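Local coordinates for protein methyltransferase (Thermus thermophilus, PDB 3TMA) that methylates the N2 atom of guanosine 6 in tRNA(Phe), using S-adenosyl-L-methionine as the methyl donor, at residues Phe112-Ala116 with Val129-Gly134; Ala151-Arg155 with Leu165-Leu169; Pro203-Asp209 with Thr228-Gly234; Ala218-Ser223 with Leu253-Phe258; Asp262-Leu266 with His294-Phe299. All coordinates share one frame; numbering follows the deposited sequence. Where two conformers were deposited one is given.

Contact 1 of 5, residues Phe112-Ala116 with Val129-Gly134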
# COMPACT_ATOMS: atom_id res chain seq x y z
N PHE A 112 12.84 22.95 5.77
CA PHE A 112 13.05 21.64 5.11
C PHE A 112 13.89 20.72 5.98
O PHE A 112 14.42 21.14 7.06
CB PHE A 112 13.66 21.82 3.71
CG PHE A 112 15.18 22.10 3.72
CD1 PHE A 112 15.67 23.28 4.26
CD2 PHE A 112 16.08 21.15 3.29
CE1 PHE A 112 17.07 23.54 4.33
CE2 PHE A 112 17.46 21.39 3.29
CZ PHE A 112 17.97 22.60 3.84
N ARG A 113 14.06 19.47 5.52
CA ARG A 113 15.12 18.63 6.06
C ARG A 113 15.55 17.71 4.95
O ARG A 113 14.86 17.62 3.94
CB ARG A 113 14.64 17.84 7.29
CG ARG A 113 13.64 16.72 6.99
CD ARG A 113 13.52 15.81 8.22
NE ARG A 113 14.74 15.02 8.33
CZ ARG A 113 15.11 14.34 9.41
NH1 ARG A 113 14.37 14.37 10.52
NH2 ARG A 113 16.27 13.66 9.39
N VAL A 114 16.69 17.04 5.13
CA VAL A 114 17.14 15.98 4.22
C VAL A 114 16.90 14.63 4.93
O VAL A 114 17.12 14.50 6.15
CB VAL A 114 18.64 16.10 3.88
CG1 VAL A 114 19.09 15.01 2.87
CG2 VAL A 114 18.98 17.50 3.29
N GLU A 115 16.35 13.66 4.21
CA GLU A 115 16.21 12.30 4.70
C GLU A 115 17.07 11.44 3.79
O GLU A 115 16.83 11.39 2.56
CB GLU A 115 14.75 11.87 4.63
CG GLU A 115 13.88 12.54 5.69
CD GLU A 115 12.40 12.10 5.64
OE1 GLU A 115 12.03 11.32 4.73
OE2 GLU A 115 11.61 12.57 6.49
N ALA A 116 18.14 10.88 4.33
CA ALA A 116 19.02 10.04 3.50
C ALA A 116 18.88 8.58 3.87
O ALA A 116 18.67 8.27 5.04
CB ALA A 116 20.49 10.48 3.62
N VAL A 129 25.41 12.33 5.28
CA VAL A 129 24.85 12.77 4.01
C VAL A 129 23.84 13.89 4.28
O VAL A 129 23.84 14.91 3.60
CB VAL A 129 24.14 11.61 3.27
CG1 VAL A 129 23.37 12.13 2.04
CG2 VAL A 129 25.16 10.53 2.80
N GLU A 130 22.96 13.68 5.26
CA GLU A 130 21.99 14.71 5.62
C GLU A 130 22.67 16.02 6.02
O GLU A 130 22.22 17.12 5.64
CB GLU A 130 21.03 14.23 6.72
CG GLU A 130 20.20 13.00 6.22
CD GLU A 130 19.34 12.35 7.34
OE1 GLU A 130 19.44 12.81 8.49
OE2 GLU A 130 18.59 11.36 7.07
N ARG A 131 23.72 15.93 6.79
CA ARG A 131 24.37 17.17 7.21
C ARG A 131 25.02 17.88 6.04
O ARG A 131 24.82 19.08 5.84
CB ARG A 131 25.38 16.95 8.33
CG ARG A 131 26.26 18.18 8.59
CD ARG A 131 26.92 18.06 9.93
NE ARG A 131 28.02 17.12 9.93
CZ ARG A 131 29.29 17.46 9.71
NH1 ARG A 131 30.25 16.55 9.81
NH2 ARG A 131 29.59 18.74 9.46
N ARG A 132 25.81 17.14 5.25
CA ARG A 132 26.56 17.77 4.15
C ARG A 132 25.60 18.38 3.07
O ARG A 132 25.71 19.54 2.69
CB ARG A 132 27.50 16.75 3.50
CG ARG A 132 28.22 17.29 2.22
CD ARG A 132 29.47 18.13 2.59
NE ARG A 132 30.43 17.29 3.31
CZ ARG A 132 31.56 16.85 2.77
NH1 ARG A 132 31.89 17.20 1.53
NH2 ARG A 132 32.34 16.04 3.47
N VAL A 133 24.61 17.60 2.66
CA VAL A 133 23.60 18.06 1.69
C VAL A 133 22.72 19.20 2.26
O VAL A 133 22.63 20.25 1.65
CB VAL A 133 22.79 16.90 1.13
CG1 VAL A 133 21.57 17.41 0.27
CG2 VAL A 133 23.72 15.99 0.25
N GLY A 134 22.17 19.02 3.45
CA GLY A 134 21.35 20.02 4.12
C GLY A 134 22.04 21.36 4.36
O GLY A 134 21.44 22.42 4.13
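The ring of Phe112 meets the carbonyl of Gly134 at its edge, with CZ 3.5 Å from Gly134 O. The guanidinium of Arg113 also presents an edge, here to the carboxylate of Glu130. The two charged planes stand nearly perpendicular, 86° apart, and the salt bridge from Arg113 NH2 to Glu130 OE1 is long at 3.4 Å. Both lie in the beta-alpha-beta unit of the THUMP domain, where helix 126-141 packs on strand 112-119.

Valine and alanine side chains supply the rest of the packing. Val114 points CG2 at the bare backbone of Gly134, 3.5 Å from its N, and touches Val133 CG1 at 4.0 Å. Ala116 CB touches both Glu130 CG (3.6 Å) and Val129 CG1 (3.7 Å). Helix 90-99 packs on Val129 and Val133.

Arg113 bends at its third torsion (-72°) and folds back over its own strand. Its NE bonds to Val114 O, meeting it from above the carbonyl plane, while NH1 is held by Leu147 O. Glu130 runs extended beyond CG to the strand. There its OE2 accepts Ala116 N at 2.8 Å, almost straight at 175°, on the anti lone pair.

Contact 2 of 5, residues Ala151-Arg155 with Leu165-Leu169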
# COMPACT_ATOMS: atom_id res chain seq x y z
N ALA A 151 8.59 21.46 6.26
CA ALA A 151 7.64 21.68 5.18
C ALA A 151 7.93 20.94 3.88
O ALA A 151 7.01 20.68 3.11
CB ALA A 151 7.44 23.16 4.92
N VAL A 152 9.20 20.64 3.59
CA VAL A 152 9.55 19.90 2.37
C VAL A 152 10.62 18.90 2.78
O VAL A 152 11.47 19.23 3.64
CB VAL A 152 10.18 20.83 1.32
CG1 VAL A 152 10.69 20.03 0.12
CG2 VAL A 152 9.18 21.89 0.87
N ARG A 153 10.58 17.69 2.24
CA ARG A 153 11.58 16.70 2.56
C ARG A 153 12.43 16.41 1.33
O ARG A 153 11.93 15.93 0.33
CB ARG A 153 10.94 15.42 3.12
CG ARG A 153 10.13 15.67 4.42
CD ARG A 153 9.67 14.37 5.10
NE ARG A 153 8.86 14.67 6.27
CZ ARG A 153 9.20 14.40 7.53
NH1 ARG A 153 10.32 13.73 7.79
NH2 ARG A 153 8.41 14.77 8.52
N VAL A 154 13.71 16.76 1.43
CA VAL A 154 14.69 16.42 0.40
C VAL A 154 15.14 14.97 0.63
O VAL A 154 15.41 14.57 1.77
CB VAL A 154 15.93 17.40 0.48
CG1 VAL A 154 17.12 16.91 -0.44
CG2 VAL A 154 15.50 18.82 0.04
N ARG A 155 15.21 14.18 -0.43
CA ARG A 155 15.55 12.77 -0.34
C ARG A 155 16.86 12.49 -1.08
O ARG A 155 17.04 12.91 -2.24
CB ARG A 155 14.41 11.90 -0.96
CG ARG A 155 13.06 12.02 -0.19
CD ARG A 155 13.14 11.16 1.04
NE ARG A 155 13.52 9.84 0.57
CZ ARG A 155 12.66 8.86 0.31
NH1 ARG A 155 11.37 9.01 0.61
NH2 ARG A 155 13.10 7.71 -0.21
N LEU A 165 18.81 11.72 -6.05
CA LEU A 165 18.56 12.94 -5.27
C LEU A 165 17.31 13.59 -5.80
O LEU A 165 17.13 13.71 -7.04
CB LEU A 165 19.72 13.96 -5.44
CG LEU A 165 21.07 13.52 -4.85
CD1 LEU A 165 21.91 12.77 -5.87
CD2 LEU A 165 21.82 14.75 -4.36
N GLY A 166 16.46 14.06 -4.89
CA GLY A 166 15.21 14.74 -5.29
C GLY A 166 14.36 15.13 -4.10
O GLY A 166 14.88 15.39 -3.03
N VAL A 167 13.04 15.18 -4.31
CA VAL A 167 12.14 15.77 -3.33
C VAL A 167 10.93 14.82 -3.17
O VAL A 167 10.44 14.23 -4.14
CB VAL A 167 11.71 17.24 -3.78
CG1 VAL A 167 11.10 17.22 -5.18
CG2 VAL A 167 10.75 17.86 -2.81
N GLN A 168 10.57 14.56 -1.92
CA GLN A 168 9.34 13.86 -1.61
C GLN A 168 8.11 14.67 -2.06
O GLN A 168 8.00 15.84 -1.75
CB GLN A 168 9.27 13.57 -0.12
CG GLN A 168 8.21 12.53 0.23
CD GLN A 168 8.51 11.88 1.58
OE1 GLN A 168 9.59 11.33 1.80
NE2 GLN A 168 7.55 11.95 2.49
N LEU A 169 7.21 14.04 -2.79
CA LEU A 169 6.03 14.76 -3.31
C LEU A 169 4.87 14.70 -2.35
O LEU A 169 4.01 15.56 -2.36
CB LEU A 169 5.58 14.22 -4.68
CG LEU A 169 6.67 14.25 -5.73
CD1 LEU A 169 6.20 13.46 -6.95
CD2 LEU A 169 6.98 15.72 -6.12
O HOH W 1 8.38 17.18 0.73
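Val152 touches Val167 through one methyl each, CG1 to CG2 at 3.6 Å. Val152 CG1 is anti to its backbone N (chi1 173°), which turns this branch to the facing strand. The two strands, 152-159 and 162-168, form a beta hairpin of the THUMP domain sheet.

Arg153 comes next, opposite Gln168. Its O accepts Gln168 N at 3.0 Å. The return bond is not direct. A water accepts from Arg153 N at 2.7 Å and donates to Gln168 O at 2.8 Å, so it stands in for the second bond of the pair. The two side chains start out side by side and point the same way.

Val154 faces Val167 as an antiparallel non-hydrogen-bonded pair. Their side chains share one face of the sheet, and Val154 CG1 also leans on Gly166 O.

Arg155 pairs with Gly166 as a hydrogen-bonded pair. Arg155 N to Gly166 O and Gly166 N to Arg155 O are both 2.9 Å. The Arg155 chain bends at its second and third torsions (-79° and -54°) and curls back toward Gln168. Its NH1 donates to Gln168 OE1 at 3.2 Å. The oxygen lies in the guanidinium plane, but the amide plane is turned steeply to it.

Each group has a second partner: Arg155 NH2 forms a salt bridge with Asp157, and Gln168 NE2 donates to Thr170 O. The guanidinium and the amide are therefore each held by two partners, which should fix how each is rotated. The water shows that the strands begin to part at Gln168.

Contact 3 of 5, residues Pro203-Asp209 with Thr228-Gly234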
# COMPACT_ATOMS: atom_id res chain seq x y z
N PRO A 203 -16.12 -3.67 -11.58
CA PRO A 203 -17.40 -2.99 -11.37
C PRO A 203 -18.60 -3.84 -11.80
O PRO A 203 -18.61 -4.41 -12.90
CB PRO A 203 -17.28 -1.75 -12.29
CG PRO A 203 -15.79 -1.44 -12.23
CD PRO A 203 -15.15 -2.81 -12.29
N GLY A 204 -19.62 -3.92 -10.94
CA GLY A 204 -20.78 -4.75 -11.23
C GLY A 204 -20.79 -6.05 -10.41
O GLY A 204 -21.82 -6.65 -10.26
N MET A 205 -19.61 -6.51 -9.94
CA MET A 205 -19.52 -7.72 -9.12
C MET A 205 -19.94 -7.48 -7.68
O MET A 205 -19.82 -6.36 -7.15
CB MET A 205 -18.10 -8.31 -9.13
CG MET A 205 -17.71 -8.90 -10.47
SD MET A 205 -16.03 -9.54 -10.29
CE MET A 205 -15.66 -9.97 -11.99
N ARG A 206 -20.53 -8.51 -7.09
CA ARG A 206 -20.94 -8.50 -5.67
C ARG A 206 -19.72 -8.83 -4.82
O ARG A 206 -19.02 -9.82 -5.09
CB ARG A 206 -22.03 -9.58 -5.43
CG ARG A 206 -23.37 -9.30 -6.20
CD ARG A 206 -24.19 -10.62 -6.34
NE ARG A 206 -23.45 -11.62 -7.10
CZ ARG A 206 -23.83 -12.88 -7.27
NH1 ARG A 206 -23.09 -13.72 -8.00
NH2 ARG A 206 -25.00 -13.28 -6.79
N VAL A 207 -19.49 -8.08 -3.75
CA VAL A 207 -18.23 -8.27 -3.00
C VAL A 207 -18.59 -8.39 -1.54
O VAL A 207 -19.47 -7.62 -1.07
CB VAL A 207 -17.31 -7.02 -3.16
CG1 VAL A 207 -16.08 -7.13 -2.19
CG2 VAL A 207 -16.85 -6.90 -4.59
N LEU A 208 -17.96 -9.33 -0.82
CA LEU A 208 -18.19 -9.44 0.64
C LEU A 208 -16.87 -9.22 1.39
O LEU A 208 -15.85 -9.82 1.05
CB LEU A 208 -18.76 -10.81 1.02
CG LEU A 208 -18.71 -11.23 2.50
CD1 LEU A 208 -19.70 -10.36 3.36
CD2 LEU A 208 -19.04 -12.76 2.62
N ASP A 209 -16.93 -8.39 2.44
CA ASP A 209 -15.81 -8.22 3.42
C ASP A 209 -16.22 -8.89 4.77
O ASP A 209 -16.95 -8.30 5.58
CB ASP A 209 -15.58 -6.72 3.58
CG ASP A 209 -14.58 -6.38 4.69
OD1 ASP A 209 -13.95 -7.32 5.26
OD2 ASP A 209 -14.44 -5.14 4.97
N THR A 228 -22.50 0.38 -8.80
CA THR A 228 -23.06 -0.80 -9.48
C THR A 228 -22.59 -2.12 -8.82
O THR A 228 -23.13 -3.19 -9.11
CB THR A 228 -22.82 -0.82 -11.05
OG1 THR A 228 -21.45 -1.12 -11.32
CG2 THR A 228 -23.22 0.52 -11.74
N SER A 229 -21.62 -2.07 -7.91
CA SER A 229 -21.23 -3.30 -7.20
C SER A 229 -21.87 -3.29 -5.80
O SER A 229 -21.49 -2.45 -4.96
CB SER A 229 -19.70 -3.38 -7.03
OG SER A 229 -19.07 -3.94 -8.17
N PRO A 230 -22.76 -4.25 -5.53
CA PRO A 230 -23.21 -4.45 -4.14
C PRO A 230 -22.04 -4.86 -3.21
O PRO A 230 -21.23 -5.71 -3.57
CB PRO A 230 -24.21 -5.61 -4.25
CG PRO A 230 -24.70 -5.54 -5.76
CD PRO A 230 -23.41 -5.18 -6.48
N VAL A 231 -21.89 -4.18 -2.08
CA VAL A 231 -20.80 -4.47 -1.12
C VAL A 231 -21.43 -4.83 0.22
O VAL A 231 -22.29 -4.10 0.72
CB VAL A 231 -19.87 -3.27 -0.89
CG1 VAL A 231 -18.80 -3.61 0.19
CG2 VAL A 231 -19.17 -2.91 -2.20
N TYR A 232 -21.10 -6.03 0.72
CA TYR A 232 -21.61 -6.55 1.99
C TYR A 232 -20.40 -6.61 2.94
O TYR A 232 -19.29 -6.88 2.49
CB TYR A 232 -22.15 -8.00 1.76
CG TYR A 232 -23.34 -8.06 0.82
CD1 TYR A 232 -24.65 -7.97 1.31
CD2 TYR A 232 -23.17 -8.29 -0.56
CE1 TYR A 232 -25.76 -8.02 0.43
CE2 TYR A 232 -24.26 -8.39 -1.42
CZ TYR A 232 -25.54 -8.22 -0.93
OH TYR A 232 -26.59 -8.28 -1.82
N ALA A 233 -20.62 -6.34 4.22
CA ALA A 233 -19.50 -6.28 5.14
C ALA A 233 -20.02 -6.68 6.49
O ALA A 233 -21.08 -6.22 6.91
CB ALA A 233 -18.93 -4.85 5.19
N GLY A 234 -19.26 -7.53 7.20
CA GLY A 234 -19.77 -8.07 8.43
C GLY A 234 -18.76 -8.02 9.55
O GLY A 234 -17.54 -8.11 9.31
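Thr228 meets Gly204 where the two loops come together, its O 3.5 Å from Gly204 CA in a CA-H...O contact. Ser229 then ties the loops with one hydroxyl. Its OG accepts Gly204 N at 2.8 Å through a bent bond (133°) and donates to Met205 O at 2.7 Å. The second bond lies in the carbonyl plane, on a lone pair. The first torsion of Ser229, -85°, sets OG beside its own backbone N and between these two partners.

Pro230 lays its ring against the stem of Arg206, CG to CG 4.0 Å. The charged end of Arg206 turns away to Asp274 and Glu272. Pro230 O accepts Val207 N, the first rung of the parallel ladder.

Val231 pairs with Val207, their side chains on one face. Tyr232 sits on the other face with Leu208. Its N donates to Val207 O at 2.9 Å and its O accepts Asp209 N at 2.8 Å. Its CB packs on Leu208 CD1 at 3.8 Å, and the two side chains cross at about a right angle.

Ala233 returns to the Val231 face, its CB beside Asp209 CB. Gly234 closes the ladder by giving its N to Asp209 O at 2.9 Å. Asp209 OD2 bonds to Thr212 OG1 and only weakly to Ala218 N, close to Gly215, which probably binds S-adenosyl-L-methionine. Two parallel strands joined through helix 216-225 make this the beta-alpha-beta crossover of a Rossmann-fold methyltransferase.

Contact 4 of 5, residues Ala218-Ser223 with Leu253-Phe258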
# COMPACT_ATOMS: atom_id res chain seq x y z
N ALA A 218 -14.11 -2.83 2.92
CA ALA A 218 -15.39 -2.44 2.30
C ALA A 218 -15.34 -1.05 1.65
O ALA A 218 -15.89 -0.85 0.56
CB ALA A 218 -16.58 -2.50 3.34
N LEU A 219 -14.71 -0.08 2.33
CA LEU A 219 -14.67 1.28 1.83
C LEU A 219 -13.78 1.30 0.60
O LEU A 219 -14.09 2.01 -0.36
CB LEU A 219 -14.10 2.24 2.91
CG LEU A 219 -14.93 2.31 4.22
CD1 LEU A 219 -14.12 2.97 5.37
CD2 LEU A 219 -16.22 3.08 3.98
N GLU A 220 -12.60 0.64 0.66
CA GLU A 220 -11.73 0.57 -0.52
C GLU A 220 -12.43 -0.03 -1.74
O GLU A 220 -12.35 0.51 -2.89
CB GLU A 220 -10.42 -0.17 -0.21
CG GLU A 220 -9.39 -0.13 -1.38
CD GLU A 220 -8.75 1.29 -1.63
OE1 GLU A 220 -8.92 2.21 -0.80
OE2 GLU A 220 -8.10 1.46 -2.67
N ALA A 221 -13.15 -1.13 -1.51
CA ALA A 221 -13.91 -1.78 -2.56
C ALA A 221 -15.00 -0.83 -3.14
O ALA A 221 -15.15 -0.71 -4.36
CB ALA A 221 -14.58 -3.05 -2.00
N ALA A 222 -15.80 -0.23 -2.26
CA ALA A 222 -16.90 0.67 -2.72
C ALA A 222 -16.35 1.85 -3.48
O ALA A 222 -16.85 2.18 -4.57
CB ALA A 222 -17.76 1.15 -1.54
N SER A 223 -15.27 2.43 -2.97
CA SER A 223 -14.68 3.62 -3.58
C SER A 223 -14.11 3.28 -4.96
O SER A 223 -14.17 4.09 -5.87
CB SER A 223 -13.58 4.18 -2.66
OG SER A 223 -12.74 5.09 -3.33
N LEU A 253 -20.06 6.87 0.50
CA LEU A 253 -20.06 5.45 0.13
C LEU A 253 -21.15 4.72 0.91
O LEU A 253 -20.93 3.62 1.39
CB LEU A 253 -18.66 4.82 0.42
CG LEU A 253 -17.48 5.49 -0.29
CD1 LEU A 253 -16.08 5.04 0.21
CD2 LEU A 253 -17.58 5.32 -1.82
N SER A 254 -22.31 5.30 0.99
CA SER A 254 -23.34 4.79 1.84
C SER A 254 -24.12 3.59 1.37
O SER A 254 -24.93 3.16 2.11
CB SER A 254 -24.33 5.87 2.19
OG SER A 254 -23.73 6.96 2.83
N TRP A 255 -23.89 3.09 0.16
CA TRP A 255 -24.60 1.91 -0.24
C TRP A 255 -24.02 0.63 0.37
O TRP A 255 -24.56 -0.38 0.17
CB TRP A 255 -24.61 1.81 -1.75
CG TRP A 255 -23.29 1.69 -2.37
CD1 TRP A 255 -22.60 0.57 -2.65
CD2 TRP A 255 -22.48 2.76 -2.82
NE1 TRP A 255 -21.44 0.86 -3.25
CE2 TRP A 255 -21.32 2.21 -3.35
CE3 TRP A 255 -22.63 4.14 -2.82
CZ2 TRP A 255 -20.33 2.98 -3.89
CZ3 TRP A 255 -21.64 4.90 -3.35
CH2 TRP A 255 -20.51 4.32 -3.87
N ILE A 256 -22.91 0.68 1.09
CA ILE A 256 -22.35 -0.56 1.69
C ILE A 256 -23.35 -1.09 2.74
O ILE A 256 -23.84 -0.32 3.57
CB ILE A 256 -21.03 -0.28 2.40
CG1 ILE A 256 -19.97 0.16 1.37
CG2 ILE A 256 -20.57 -1.54 3.16
CD1 ILE A 256 -18.78 0.93 2.04
N ARG A 257 -23.61 -2.41 2.72
CA ARG A 257 -24.51 -3.01 3.70
C ARG A 257 -23.64 -3.56 4.80
O ARG A 257 -23.04 -4.65 4.62
CB ARG A 257 -25.31 -4.14 3.05
CG ARG A 257 -26.25 -4.94 4.02
CD ARG A 257 -27.28 -5.82 3.23
NE ARG A 257 -27.97 -6.81 4.07
CZ ARG A 257 -29.05 -6.51 4.80
NH1 ARG A 257 -29.52 -5.26 4.82
NH2 ARG A 257 -29.63 -7.44 5.55
N PHE A 258 -23.53 -2.82 5.91
CA PHE A 258 -22.79 -3.31 7.09
C PHE A 258 -23.75 -4.06 8.01
O PHE A 258 -24.79 -3.53 8.40
CB PHE A 258 -22.17 -2.16 7.90
CG PHE A 258 -21.02 -1.44 7.20
CD1 PHE A 258 -19.74 -1.97 7.21
CD2 PHE A 258 -21.24 -0.23 6.56
CE1 PHE A 258 -18.67 -1.31 6.58
CE2 PHE A 258 -20.19 0.45 5.91
CZ PHE A 258 -18.91 -0.09 5.90
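Ile256 is the main bump, and Ala218 and Ala222, one helical turn apart, provide the hollow. Its CD1 settles 3.7 Å from Ala222 CB and 3.7 Å from Ala218 O, with Leu219 CD2 bordering it at 3.9 Å. Leu219 and Ile256 cross there at about a right angle.

Leu253 fills a second hollow, between Leu219 and Ser223. Its CD1 touches Leu219 O and Ser223 CB, and CD2 lies 3.8 Å from Ser223 CA. The type I turn from Leu253 to Ile256 brings both side chains to the same side of the helix.

Trp255 flanks them. Its CG stands between its backbone N and carbonyl carbon (chi1 62°), so the indole folds back under the turn. The ring offers its edge to Ala222 O, with CZ2 at 3.6 Å. Ala222 CB meets the same atom at 3.9 Å.

At the other end, Phe258 CE1 approaches Ala218 CB to 4.0 Å, while Ile256 CG2 covers part of one ring face. No hydrogen bond crosses the contact. Small alanines let turn and helix come close. The helix follows Gly215, which probably binds S-adenosyl-L-methionine, and the packing seats it against the edge of the sheet in the Rossmann-fold domain.

Contact 5 of 5, residues Asp262-Leu266 with His294-Phe299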
# COMPACT_ATOMS: atom_id res chain seq x y z
N ASP A 262 -21.53 -13.21 12.17
CA ASP A 262 -20.49 -14.13 12.62
C ASP A 262 -19.90 -14.78 11.37
O ASP A 262 -20.62 -15.44 10.63
CB ASP A 262 -21.12 -15.20 13.52
CG ASP A 262 -20.07 -16.03 14.27
OD1 ASP A 262 -18.95 -16.23 13.76
OD2 ASP A 262 -20.38 -16.48 15.40
N ALA A 263 -18.61 -14.58 11.13
CA ALA A 263 -17.94 -15.15 9.96
C ALA A 263 -17.86 -16.68 9.95
O ALA A 263 -17.55 -17.28 8.91
CB ALA A 263 -16.53 -14.56 9.79
N ARG A 264 -18.15 -17.32 11.08
CA ARG A 264 -18.23 -18.79 11.12
C ARG A 264 -19.54 -19.31 10.53
O ARG A 264 -19.66 -20.50 10.23
CB ARG A 264 -18.13 -19.32 12.56
CG ARG A 264 -16.82 -19.05 13.29
CD ARG A 264 -16.95 -19.47 14.76
NE ARG A 264 -15.76 -20.12 15.32
CZ ARG A 264 -14.83 -19.49 16.07
NH1 ARG A 264 -14.93 -18.18 16.28
NH2 ARG A 264 -13.79 -20.16 16.58
N HIS A 265 -20.54 -18.42 10.37
CA HIS A 265 -21.85 -18.79 9.83
C HIS A 265 -22.34 -17.80 8.77
O HIS A 265 -23.50 -17.34 8.83
CB HIS A 265 -22.87 -18.85 10.97
CG HIS A 265 -22.51 -19.83 12.04
ND1 HIS A 265 -22.57 -21.19 11.85
CD2 HIS A 265 -22.07 -19.64 13.31
CE1 HIS A 265 -22.17 -21.80 12.95
NE2 HIS A 265 -21.85 -20.88 13.85
N LEU A 266 -21.47 -17.47 7.82
CA LEU A 266 -21.77 -16.47 6.78
C LEU A 266 -23.10 -16.61 6.06
O LEU A 266 -23.79 -15.60 5.80
CB LEU A 266 -20.64 -16.38 5.75
CG LEU A 266 -19.32 -15.81 6.28
CD1 LEU A 266 -18.27 -15.96 5.21
CD2 LEU A 266 -19.52 -14.36 6.72
N HIS A 294 -10.54 -23.76 13.90
CA HIS A 294 -11.99 -23.91 13.80
C HIS A 294 -12.65 -22.70 13.17
O HIS A 294 -13.65 -22.84 12.46
CB HIS A 294 -12.64 -24.22 15.17
CG HIS A 294 -14.12 -24.45 15.09
ND1 HIS A 294 -14.67 -25.66 14.73
CD2 HIS A 294 -15.16 -23.61 15.31
CE1 HIS A 294 -15.99 -25.57 14.76
NE2 HIS A 294 -16.31 -24.33 15.09
N LEU A 295 -12.10 -21.51 13.39
CA LEU A 295 -12.63 -20.33 12.69
C LEU A 295 -12.34 -20.43 11.20
O LEU A 295 -13.23 -20.16 10.38
CB LEU A 295 -12.08 -19.02 13.27
CG LEU A 295 -12.24 -17.69 12.48
CD1 LEU A 295 -13.69 -17.30 12.27
CD2 LEU A 295 -11.54 -16.62 13.27
N TYR A 296 -11.11 -20.83 10.85
CA TYR A 296 -10.76 -20.97 9.42
C TYR A 296 -11.66 -22.02 8.77
O TYR A 296 -12.12 -21.86 7.64
CB TYR A 296 -9.32 -21.45 9.25
CG TYR A 296 -8.25 -20.37 9.36
CD1 TYR A 296 -8.59 -19.04 9.52
CD2 TYR A 296 -6.90 -20.72 9.34
CE1 TYR A 296 -7.59 -18.05 9.56
CE2 TYR A 296 -5.90 -19.75 9.41
CZ TYR A 296 -6.26 -18.41 9.52
OH TYR A 296 -5.26 -17.45 9.61
N TRP A 297 -11.81 -23.15 9.46
CA TRP A 297 -12.62 -24.26 8.95
C TRP A 297 -14.06 -23.83 8.58
O TRP A 297 -14.54 -24.06 7.44
CB TRP A 297 -12.68 -25.33 10.06
CG TRP A 297 -13.51 -26.48 9.66
CD1 TRP A 297 -14.87 -26.62 9.78
CD2 TRP A 297 -13.03 -27.65 9.04
NE1 TRP A 297 -15.26 -27.80 9.24
CE2 TRP A 297 -14.15 -28.47 8.81
CE3 TRP A 297 -11.76 -28.11 8.68
CZ2 TRP A 297 -14.04 -29.72 8.23
CZ3 TRP A 297 -11.65 -29.35 8.11
CH2 TRP A 297 -12.78 -30.14 7.88
N ASP A 298 -14.73 -23.20 9.53
CA ASP A 298 -16.10 -22.73 9.34
C ASP A 298 -16.19 -21.56 8.34
O ASP A 298 -17.11 -21.49 7.53
CB ASP A 298 -16.70 -22.25 10.66
CG ASP A 298 -16.92 -23.39 11.67
OD1 ASP A 298 -16.86 -24.60 11.30
OD2 ASP A 298 -17.18 -23.05 12.85
N PHE A 299 -15.25 -20.62 8.43
CA PHE A 299 -15.27 -19.51 7.52
C PHE A 299 -15.07 -19.99 6.07
O PHE A 299 -15.77 -19.53 5.17
CB PHE A 299 -14.20 -18.45 7.87
CG PHE A 299 -13.86 -17.55 6.69
CD1 PHE A 299 -14.79 -16.62 6.24
CD2 PHE A 299 -12.64 -17.65 6.06
CE1 PHE A 299 -14.52 -15.82 5.15
CE2 PHE A 299 -12.34 -16.85 4.97
CZ PHE A 299 -13.29 -15.96 4.48
O HOH W 2 -19.05 -19.05 7.42
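Arg264 has CG anti to its carbonyl carbon (chi1 -63°) and bends at chi3 (141°), which lays its guanidinium beside helix 290-305. Leu295 CB sits over the centre of one guanidinium face, 3.9 Å above the plane. His294 comes to the edge, with CD2 3.5 Å from Arg264 NE and the ring turned 32° from the guanidinium. Asp298 is near as well, but its OD2 is 4.1 Å from Arg264 NE, beyond a salt bridge.

Further along the helix, toward its C-terminal end, Phe299 packs on Leu266, CD1 to CD1 at 3.7 Å. The Phe299 ring turns an edge to Ala263 O. Phe211 meets the same ring edge-to-face.

One water joins loop and helix. It donates to Ala263 O at 2.8 Å and to Asp298 O at 3.1 Å, and accepts from Leu266 N at 2.9 Å. In the loop, Asp262 OD1 accepts Arg264 N at 3.0 Å in an Asx turn.

Asp262 and Ala263 probably bind S-adenosyl-L-methionine. Apolar packing and a water bridge join their loop to the helix, and the nearby opposite charges of Arg264 and Asp298 may add a weak attraction. The Asx turn constrains the Asp262 carboxylate from within.

In the fold
The five contacts split between two domains. Contacts 1 and 2 lie in the THUMP domain, centres about 10 Å apart, on neighbouring strands, 112-119 and 152-159, of one mixed sheet. Contacts 3, 4 and 5 lie in the methyltransferase domain, on the opposite side of the chain's centre. Contacts 1 and 3 are about 47 Å apart between centres. Contacts 3 and 4 are only about 8 Å apart and alternate along the chain, joined through neighbouring strands 231-235 and 257-260. Contact 5 follows contact 4 in sequence and touches contact 3 through Leu208 and Leu266. Contact 5 holds two residues of the probable cofactor site, and contacts 3 and 4 lie beside it, while the THUMP contacts stand apart.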